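Local structure of phosphoribosyl-aminoimidazole carboxylase (Aspergillus clavatus, 3K5I) at residues P113-Q116 against A117-I121; N181-D184 against D185-E188; H390-P393 against L394-V397. The protein probably converts 5-aminoimidazole ribonucleotide into its N5-carboxyamino derivative using ATP, a step of purine biosynthesis carried out by an ATP-grasp enzyme. All coordinates share one frame; numbering follows the deposited sequence.

Contact 1: P113-Q116 against A117-I121; sequences PSWQ and AIRTI
Ser114 is the N-cap of helix 115-121: its OG accepts a bond from Ala117 N at 2.9 Å, and OG stands over the first turn because it lies between the backbone N and the carbonyl carbon (chi1 88°). The backbone takes over with Ile118 N to Ser114 O (3.2 Å), Arg119 N to Trp115 O and Thr120 N to Gln116 O. The tight part is Trp115 against Arg119, which run side by side: their planes are 42° apart, yet Trp115 CZ3 lies over the centre of the guanidinium, 3.2 Å from Arg119 CZ. Helix 99-105 takes up their far ends. Trp115 touches Leu102, while Arg119 NE hydrogen-bonds Thr99 OG1, Arg119 NH2 makes a salt bridge to Glu103 and the guanidinium has a cation-pi contact with Tyr100. Pro113, entered through a cis peptide, and Ile118 are buried but only in loose apolar touch (Pro113 CG to Ile118 CG1, 4.5 Å), both resting on strand 89-92. Gln116 is on the solvent side; its chain, bent at chi2, nevertheless folds the amide over one face of the Trp115 ring, Gln116 CD lying 3.3 Å above the ring plane, offset toward the rim.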
ATOM      1  N   PRO A 113      20.285  -7.756   8.756  1.00 13.38           N
ATOM      2  CA  PRO A 113      21.748  -7.791   8.627  1.00 37.88           C
ATOM      3  C   PRO A 113      22.498  -8.392   9.861  1.00 22.28           C
ATOM      4  O   PRO A 113      21.953  -8.716  10.933  1.00 13.43           O
ATOM      5  CB  PRO A 113      22.083  -6.301   8.384  1.00 21.41           C
ATOM      6  CG  PRO A 113      21.051  -5.563   9.238  1.00 20.17           C
ATOM      7  CD  PRO A 113      19.780  -6.412   9.130  1.00 21.75           C
ATOM      8  N   SER A 114      23.802  -8.567   9.783  1.00 18.20           N
ATOM      9  CA  SER A 114      24.543  -9.158  10.916  1.00 20.22           C
ATOM     10  C   SER A 114      24.512  -8.558  12.320  1.00 35.45           C
ATOM     11  O   SER A 114      24.563  -7.336  12.450  1.00 18.84           O
ATOM     12  CB  SER A 114      26.029  -9.216  10.561  1.00 10.76           C
ATOM     13  OG  SER A 114      26.620  -8.002  10.939  1.00 19.97           O
ATOM     14  N   TRP A 115      24.502  -9.387  13.369  1.00 17.09           N
ATOM     15  CA  TRP A 115      24.532  -8.798  14.691  1.00  6.55           C
ATOM     16  C   TRP A 115      25.750  -7.906  14.951  1.00 34.63           C
ATOM     17  O   TRP A 115      25.708  -6.938  15.719  1.00 22.03           O
ATOM     18  CB  TRP A 115      24.270  -9.789  15.818  1.00 10.11           C
ATOM     19  CG  TRP A 115      25.398 -10.754  15.828  1.00 16.07           C
ATOM     20  CD1 TRP A 115      25.422 -12.003  15.284  1.00 44.85           C
ATOM     21  CD2 TRP A 115      26.671 -10.543  16.446  1.00 99.75           C
ATOM     22  NE1 TRP A 115      26.650 -12.585  15.515  1.00 13.20           N
ATOM     23  CE2 TRP A 115      27.430 -11.717  16.241  1.00 57.51           C
ATOM     24  CE3 TRP A 115      27.260  -9.451  17.099  1.00 12.09           C
ATOM     25  CZ2 TRP A 115      28.744 -11.854  16.713  1.00 29.71           C
ATOM     26  CZ3 TRP A 115      28.536  -9.595  17.629  1.00 37.47           C
ATOM     27  CH2 TRP A 115      29.276 -10.781  17.415  1.00 23.43           C
ATOM     28  N   GLN A 116      26.871  -8.213  14.317  1.00  6.65           N
ATOM     29  CA  GLN A 116      28.044  -7.350  14.552  1.00 11.19           C
ATOM     30  C   GLN A 116      27.838  -5.965  13.914  1.00 17.87           C
ATOM     31  O   GLN A 116      28.294  -4.976  14.492  1.00 20.18           O
ATOM     32  CB  GLN A 116      29.288  -7.965  13.934  1.00 17.66           C
ATOM     33  CG  GLN A 116      29.724  -9.328  14.464  1.00 99.75           C
ATOM     34  CD  GLN A 116      29.207 -10.502  13.631  1.00 99.75           C
ATOM     35  OE1 GLN A 116      28.167 -10.365  12.973  1.00 35.37           O
ATOM     36  NE2 GLN A 116      29.907 -11.652  13.674  1.00 74.84           N
ATOM     37  N   ALA A 117      27.162  -5.871  12.759  1.00 22.38           N
ATOM     38  CA  ALA A 117      26.873  -4.594  12.062  1.00  1.23           C
ATOM     39  C   ALA A 117      25.995  -3.740  12.964  1.00  1.58           C
ATOM     40  O   ALA A 117      26.333  -2.583  13.265  1.00 20.84           O
ATOM     41  CB  ALA A 117      26.156  -4.834  10.672  1.00 17.65           C
ATOM     42  N   ILE A 118      24.919  -4.359  13.485  1.00 19.49           N
ATOM     43  CA  ILE A 118      23.993  -3.733  14.408  1.00  6.40           C
ATOM     44  C   ILE A 118      24.735  -3.271  15.663  1.00 37.22           C
ATOM     45  O   ILE A 118      24.630  -2.130  16.115  1.00 16.78           O
ATOM     46  CB  ILE A 118      22.826  -4.721  14.798  1.00 24.30           C
ATOM     47  CG1 ILE A 118      21.935  -5.061  13.584  1.00 15.07           C
ATOM     48  CG2 ILE A 118      21.698  -4.021  15.636  1.00 11.66           C
ATOM     49  CD1 ILE A 118      20.554  -5.741  13.906  1.00 11.80           C
ATOM     50  N   ARG A 119      25.511  -4.165  16.260  1.00 15.93           N
ATOM     51  CA  ARG A 119      26.223  -3.755  17.472  1.00 14.69           C
ATOM     52  C   ARG A 119      27.061  -2.543  17.202  1.00 10.49           C
ATOM     53  O   ARG A 119      27.046  -1.594  17.989  1.00 24.90           O
ATOM     54  CB  ARG A 119      27.233  -4.779  17.976  1.00  5.44           C
ATOM     55  CG  ARG A 119      27.554  -4.618  19.466  1.00  6.58           C
ATOM     56  CD  ARG A 119      28.477  -5.826  19.838  1.00 45.33           C
ATOM     57  NE  ARG A 119      27.626  -6.989  20.094  1.00 26.68           N
ATOM     58  CZ  ARG A 119      28.020  -8.189  20.495  1.00 56.61           C
ATOM     59  NH1 ARG A 119      29.308  -8.400  20.674  1.00 22.43           N
ATOM     60  NH2 ARG A 119      27.128  -9.154  20.709  1.00 32.44           N
ATOM     61  N   THR A 120      27.827  -2.605  16.109  1.00  7.25           N
ATOM     62  CA  THR A 120      28.646  -1.443  15.792  1.00 14.74           C
ATOM     63  C   THR A 120      27.742  -0.228  15.607  1.00 18.28           C
ATOM     64  O   THR A 120      27.850   0.840  16.246  1.00 22.40           O
ATOM     65  CB  THR A 120      29.526  -1.616  14.512  1.00 31.74           C
ATOM     66  OG1 THR A 120      30.391  -2.744  14.666  1.00 16.91           O
ATOM     67  CG2 THR A 120      30.442  -0.399  14.267  1.00 27.98           C
ATOM     68  N   ILE A 121      26.853  -0.374  14.644  1.00 12.02           N
ATOM     69  CA  ILE A 121      26.041   0.760  14.308  1.00 10.62           C
ATOM     70  C   ILE A 121      25.272   1.431  15.431  1.00 24.31           C
ATOM     71  O   ILE A 121      25.117   2.651  15.466  1.00 18.49           O
ATOM     72  CB  ILE A 121      25.277   0.569  12.927  1.00 33.76           C
ATOM     73  CG1 ILE A 121      26.250   0.499  11.738  1.00  9.39           C
ATOM     74  CG2 ILE A 121      24.218   1.659  12.646  1.00 19.13           C
ATOM     75  CD1 ILE A 121      25.653   0.076  10.382  1.00  5.11           C
TER

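Contact 2: N181-D184 against D185-E188; sequences NSQD and DIPE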
ATOM      1  N   ASN A 181      25.241  26.143  21.731  1.00 43.55           N
ATOM      2  CA  ASN A 181      25.640  27.364  21.003  1.00 57.34           C
ATOM      3  C   ASN A 181      26.722  28.183  21.686  1.00 17.71           C
ATOM      4  O   ASN A 181      27.501  28.886  21.043  1.00 47.86           O
ATOM      5  CB  ASN A 181      24.449  28.306  20.786  1.00 35.70           C
ATOM      6  CG  ASN A 181      23.433  27.741  19.826  1.00 57.48           C
ATOM      7  OD1 ASN A 181      23.752  27.609  18.650  1.00 61.71           O
ATOM      8  ND2 ASN A 181      22.216  27.425  20.304  1.00 16.78           N
ATOM      9  N   SER A 182      26.740  28.062  23.004  1.00 80.76           N
ATOM     10  CA  SER A 182      27.696  28.782  23.819  1.00  5.24           C
ATOM     11  C   SER A 182      28.026  27.935  25.008  1.00 72.28           C
ATOM     12  O   SER A 182      27.373  26.937  25.284  1.00 54.76           O
ATOM     13  CB  SER A 182      26.999  30.010  24.445  1.00 99.75           C
ATOM     14  OG  SER A 182      26.464  29.765  25.752  1.00 34.84           O
ATOM     15  N   GLN A 183      29.042  28.397  25.717  1.00 47.58           N
ATOM     16  CA  GLN A 183      29.500  27.699  26.905  1.00 20.40           C
ATOM     17  C   GLN A 183      28.480  27.887  28.000  1.00 24.13           C
ATOM     18  O   GLN A 183      28.553  27.270  29.056  1.00 40.54           O
ATOM     19  CB  GLN A 183      30.837  28.338  27.266  1.00 62.64           C
ATOM     20  CG  GLN A 183      31.371  28.137  28.659  1.00 30.57           C
ATOM     21  CD  GLN A 183      32.764  28.741  28.714  1.00 99.75           C
ATOM     22  OE1 GLN A 183      33.205  29.388  27.755  1.00 89.46           O
ATOM     23  NE2 GLN A 183      33.466  28.530  29.822  1.00 99.75           N
ATOM     24  N   ASP A 184      27.516  28.758  27.738  1.00 35.09           N
ATOM     25  CA  ASP A 184      26.517  29.024  28.758  1.00 37.67           C
ATOM     26  C   ASP A 184      25.368  28.054  28.735  1.00 99.75           C
ATOM     27  O   ASP A 184      24.565  28.042  29.657  1.00 33.64           O
ATOM     28  CB  ASP A 184      25.954  30.433  28.611  1.00 53.23           C
ATOM     29  CG  ASP A 184      26.743  31.421  29.415  1.00 99.75           C
ATOM     30  OD1 ASP A 184      27.350  30.908  30.389  1.00 35.13           O
ATOM     31  OD2 ASP A 184      26.754  32.630  29.057  1.00 40.44           O
ATOM     32  N   ASP A 185      25.297  27.272  27.668  1.00 19.01           N
ATOM     33  CA  ASP A 185      24.258  26.253  27.478  1.00 99.75           C
ATOM     34  C   ASP A 185      24.676  24.947  28.142  1.00 32.78           C
ATOM     35  O   ASP A 185      23.841  24.093  28.381  1.00 23.13           O
ATOM     36  CB  ASP A 185      24.039  25.936  25.999  1.00 44.73           C
ATOM     37  CG  ASP A 185      23.539  27.132  25.199  1.00 55.47           C
ATOM     38  OD1 ASP A 185      22.668  26.920  24.328  1.00 84.62           O
ATOM     39  OD2 ASP A 185      24.041  28.261  25.406  1.00 55.80           O
ATOM     40  N   ILE A 186      25.965  24.809  28.435  1.00 22.57           N
ATOM     41  CA  ILE A 186      26.519  23.629  29.087  1.00 19.68           C
ATOM     42  C   ILE A 186      25.707  22.843  30.107  1.00 36.34           C
ATOM     43  O   ILE A 186      25.590  21.616  30.015  1.00 41.62           O
ATOM     44  CB  ILE A 186      28.080  23.650  29.282  1.00 21.27           C
ATOM     45  CG1 ILE A 186      28.737  23.910  27.908  1.00 29.89           C
ATOM     46  CG2 ILE A 186      28.681  22.507  30.221  1.00 11.10           C
ATOM     47  CD1 ILE A 186      30.270  23.996  27.861  1.00 32.03           C
ATOM     48  N   PRO A 187      25.158  23.515  31.103  1.00 41.97           N
ATOM     49  CA  PRO A 187      24.413  22.740  32.080  1.00 77.31           C
ATOM     50  C   PRO A 187      23.132  22.219  31.481  1.00 82.66           C
ATOM     51  O   PRO A 187      22.668  21.117  31.781  1.00 37.84           O
ATOM     52  CB  PRO A 187      24.019  23.772  33.138  1.00 99.75           C
ATOM     53  CG  PRO A 187      24.819  24.964  32.866  1.00 32.19           C
ATOM     54  CD  PRO A 187      25.778  24.688  31.739  1.00 28.86           C
ATOM     55  N   GLU A 188      22.533  23.043  30.641  1.00 25.50           N
ATOM     56  CA  GLU A 188      21.270  22.593  30.063  1.00 60.78           C
ATOM     57  C   GLU A 188      21.492  21.377  29.186  1.00 12.95           C
ATOM     58  O   GLU A 188      20.768  20.388  29.263  1.00 52.87           O
ATOM     59  CB  GLU A 188      20.694  23.759  29.293  1.00 11.18           C
ATOM     60  CG  GLU A 188      19.442  23.644  28.503  1.00 45.44           C
ATOM     61  CD  GLU A 188      19.328  24.911  27.648  1.00 99.75           C
ATOM     62  OE1 GLU A 188      20.320  25.650  27.442  1.00 58.94           O
ATOM     63  OE2 GLU A 188      18.214  25.203  27.192  1.00 36.51           O
TER
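Ser182 OG, the polar centre of this turn, donates to Asp185 OD2 at 2.9 Å. It reaches the carboxylate oxygen on its anti side, 25° out of the carboxylate plane. The same OG also accepts from Asp184 N, two residues on, which makes an ST turn; that amide is crowded in the model, so the length of its bond is doubtful. The backbone closes a type I beta turn from Ser182 to Asp185 through Asp185 N and Ser182 O, 3.2 Å apart, with the donor well above the carbonyl plane (62° out of it). Side chain and main chain thus tie the same two residues together twice. Asp185 CG lies beside its own backbone N (chi1 -63°), which swings the carboxylate back over Ser182 and leaves OD1 facing Asn181. No bond forms there: Asp185 OD1 stays 4.1 Å from Asn181 ND2, the amide standing steeply to the carboxylate, while the other end of the amide, Asn181 OD1, accepts a hydrogen bond from Arg179 NE. The turn links strand 177-180, at the edge of the four-stranded antiparallel sheet, to helix 186-192 in the ATP-grasp region. Its apolar side is Ile186, whose CG1 comes to 3.6 Å from Gln183 O; Ile186 is buried against Leu152 and Ala153 of helix 149-159 and against Tyr161. Asp184 and Pro187 are exposed. Ser182 N is buried with no partner in the model. Because its proton goes to OD2, the serine hydroxyl can still accept, as it appears to from Asp184 N, and the bond would probably favour the charged form of Asp185 even though Asp184 OD2 is only 6.3 Å from Asp185 OD2.

Contact 3: H390-P393 against L394-V397; sequences HIQP and LIDV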
ATOM      1  N   HIS A 390       1.418  21.198  -4.893  1.00 19.94           N
ATOM      2  CA  HIS A 390       0.310  20.485  -4.258  1.00  5.34           C
ATOM      3  C   HIS A 390       0.513  20.413  -2.777  1.00 21.20           C
ATOM      4  O   HIS A 390      -0.440  20.455  -2.005  1.00 16.54           O
ATOM      5  CB  HIS A 390       0.353  19.053  -4.646  1.00 13.66           C
ATOM      6  CG  HIS A 390      -0.172  18.783  -6.019  1.00 27.04           C
ATOM      7  ND1 HIS A 390      -0.874  19.720  -6.753  1.00 34.26           N
ATOM      8  CD2 HIS A 390      -0.100  17.664  -6.780  1.00 32.09           C
ATOM      9  CE1 HIS A 390      -1.187  19.190  -7.924  1.00 19.01           C
ATOM     10  NE2 HIS A 390      -0.746  17.942  -7.958  1.00 49.48           N
ATOM     11  N   ILE A 391       1.764  20.273  -2.359  1.00 23.22           N
ATOM     12  CA  ILE A 391       2.004  20.175  -0.925  1.00 24.00           C
ATOM     13  C   ILE A 391       2.126  21.464  -0.101  1.00 25.67           C
ATOM     14  O   ILE A 391       1.925  21.461   1.125  1.00 19.27           O
ATOM     15  CB  ILE A 391       3.217  19.277  -0.626  1.00 23.02           C
ATOM     16  CG1 ILE A 391       3.122  18.644   0.747  1.00 22.08           C
ATOM     17  CG2 ILE A 391       4.495  20.068  -0.759  1.00 21.83           C
ATOM     18  CD1 ILE A 391       4.099  17.350   0.972  1.00  8.42           C
ATOM     19  N   GLN A 392       2.469  22.579  -0.726  1.00 17.42           N
ATOM     20  CA  GLN A 392       2.615  23.788   0.115  1.00 21.54           C
ATOM     21  C   GLN A 392       1.661  24.108   1.268  1.00 17.79           C
ATOM     22  O   GLN A 392       2.041  24.324   2.432  1.00 33.72           O
ATOM     23  CB  GLN A 392       2.773  25.053  -0.719  1.00 29.36           C
ATOM     24  CG  GLN A 392       3.272  26.236   0.109  1.00 17.78           C
ATOM     25  CD  GLN A 392       4.577  25.910   0.778  1.00 36.10           C
ATOM     26  OE1 GLN A 392       5.637  26.057   0.174  1.00 55.90           O
ATOM     27  NE2 GLN A 392       4.507  25.425   2.014  1.00 49.66           N
ATOM     28  N   PRO A 393       0.386  24.152   0.934  1.00 19.64           N
ATOM     29  CA  PRO A 393      -0.624  24.449   1.925  1.00  8.11           C
ATOM     30  C   PRO A 393      -0.632  23.553   3.167  1.00 35.02           C
ATOM     31  O   PRO A 393      -0.947  23.984   4.280  1.00 20.58           O
ATOM     32  CB  PRO A 393      -1.916  24.346   1.136  1.00  7.05           C
ATOM     33  CG  PRO A 393      -1.559  24.253  -0.233  1.00 12.33           C
ATOM     34  CD  PRO A 393      -0.191  23.679  -0.329  1.00 25.11           C
ATOM     35  N   LEU A 394      -0.306  22.286   2.968  1.00 22.13           N
ATOM     36  CA  LEU A 394      -0.249  21.293   4.039  1.00  8.15           C
ATOM     37  C   LEU A 394       1.002  21.563   4.881  1.00 13.10           C
ATOM     38  O   LEU A 394       0.986  21.396   6.101  1.00 20.55           O
ATOM     39  CB  LEU A 394      -0.037  19.945   3.351  1.00 18.78           C
ATOM     40  CG  LEU A 394       0.153  18.779   4.330  1.00 22.18           C
ATOM     41  CD1 LEU A 394      -0.949  18.696   5.346  1.00 16.11           C
ATOM     42  CD2 LEU A 394       0.328  17.439   3.554  1.00  7.55           C
ATOM     43  N   ILE A 395       2.084  21.979   4.231  1.00 17.65           N
ATOM     44  CA  ILE A 395       3.297  22.315   4.996  1.00  7.59           C
ATOM     45  C   ILE A 395       2.884  23.591   5.728  1.00 27.21           C
ATOM     46  O   ILE A 395       3.182  23.774   6.911  1.00 56.46           O
ATOM     47  CB  ILE A 395       4.400  22.739   4.003  1.00  7.27           C
ATOM     48  CG1 ILE A 395       4.869  21.576   3.100  1.00 19.05           C
ATOM     49  CG2 ILE A 395       5.491  23.615   4.655  1.00 13.81           C
ATOM     50  CD1 ILE A 395       6.163  21.955   2.184  1.00 19.33           C
ATOM     51  N   ASP A 396       2.165  24.464   5.028  1.00 44.10           N
ATOM     52  CA  ASP A 396       1.705  25.705   5.649  1.00 19.39           C
ATOM     53  C   ASP A 396       0.904  25.479   6.920  1.00 31.16           C
ATOM     54  O   ASP A 396       1.135  26.116   7.925  1.00 31.93           O
ATOM     55  CB  ASP A 396       0.815  26.473   4.705  1.00 20.66           C
ATOM     56  CG  ASP A 396       1.608  27.280   3.729  1.00 18.87           C
ATOM     57  OD1 ASP A 396       2.846  27.321   4.009  1.00 17.11           O
ATOM     58  OD2 ASP A 396       0.942  27.804   2.774  1.00 34.25           O
ATOM     59  N   VAL A 397      -0.023  24.538   6.880  1.00 36.80           N
ATOM     60  CA  VAL A 397      -0.856  24.236   8.047  1.00 25.26           C
ATOM     61  C   VAL A 397      -0.029  23.543   9.124  1.00 38.73           C
ATOM     62  O   VAL A 397      -0.193  23.680  10.347  1.00 43.56           O
ATOM     63  CB  VAL A 397      -1.848  23.142   7.564  1.00 25.87           C
ATOM     64  CG1 VAL A 397      -2.210  22.123   8.660  1.00 45.71           C
ATOM     65  CG2 VAL A 397      -3.048  23.679   6.747  1.00 29.05           C
TER
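Ile391 and Ile395 meet at about a right angle, one turn apart, with Ile391 CG2 3.9 Å from Ile395 CD1. Ile391 lies at a slant to Leu394: its CG1 reaches Leu394 CD2 at 4.1 Å and also the flank of Ile395, while CG2 meets Ile395 alone of the two. The torsion places the branches, CG1 of Ile391 anti to the backbone N (chi1 -154°) and CG2 wedged between that N and the carbonyl carbon. Gln392 starts out away from the following turn, but its chain bends at chi2 (57°) and brings the amide back. NE2 comes over the branched side of Ile395, 3.3 Å from Ile395 CB and equally near Ile395 CG2. The chains of Gln392 and Asp396 cross nearly perpendicularly, yet their flat ends are close to parallel, 18° apart. All this happens on helix 384-399, the C-terminal helix, which is kinked at Pro393: a proline N carries no hydrogen, so the bond to the preceding turn is missing there. Leu394 N makes only a weak bond to Ile391 O; regular i to i+4 bonding is back from Ile395 N, which meets Ile391 O at 3.2 Å, and continues with Val397 N to Pro393 O at 2.8 Å. Gln392 and Pro393 are on the exposed side. Ile391 and Leu394 form the buried side, set on Leu334 of strand 331-337 and on strand 373-380 through Val379 and Ile377. His390, a turn before Leu394, packs on Gln323 of the second subunit.

In the fold
The three contacts follow one another along the chain and none touches another. Contact 1 belongs to helix 115-121, after edge strand 110-111 of the parallel sheet; contact 2 joins edge strand 177-180 of the four-stranded sheet to helix 186-192; contact 3 sits on helix 384-399 against the eight-stranded sheet. Their centres are about 34 Å (1 to 2), 39 Å (1 to 3) and 35 Å (2 to 3) apart. The side chain of Ile118 is about 10 Å from bound 5-aminoimidazole ribonucleotide and that of Asn181 about 10 Å from ADP, so contacts 1 and 2, in the preATP-grasp and ATP-grasp regions, lie near the two pockets without lining them, while contact 3 belongs to the C-terminal part.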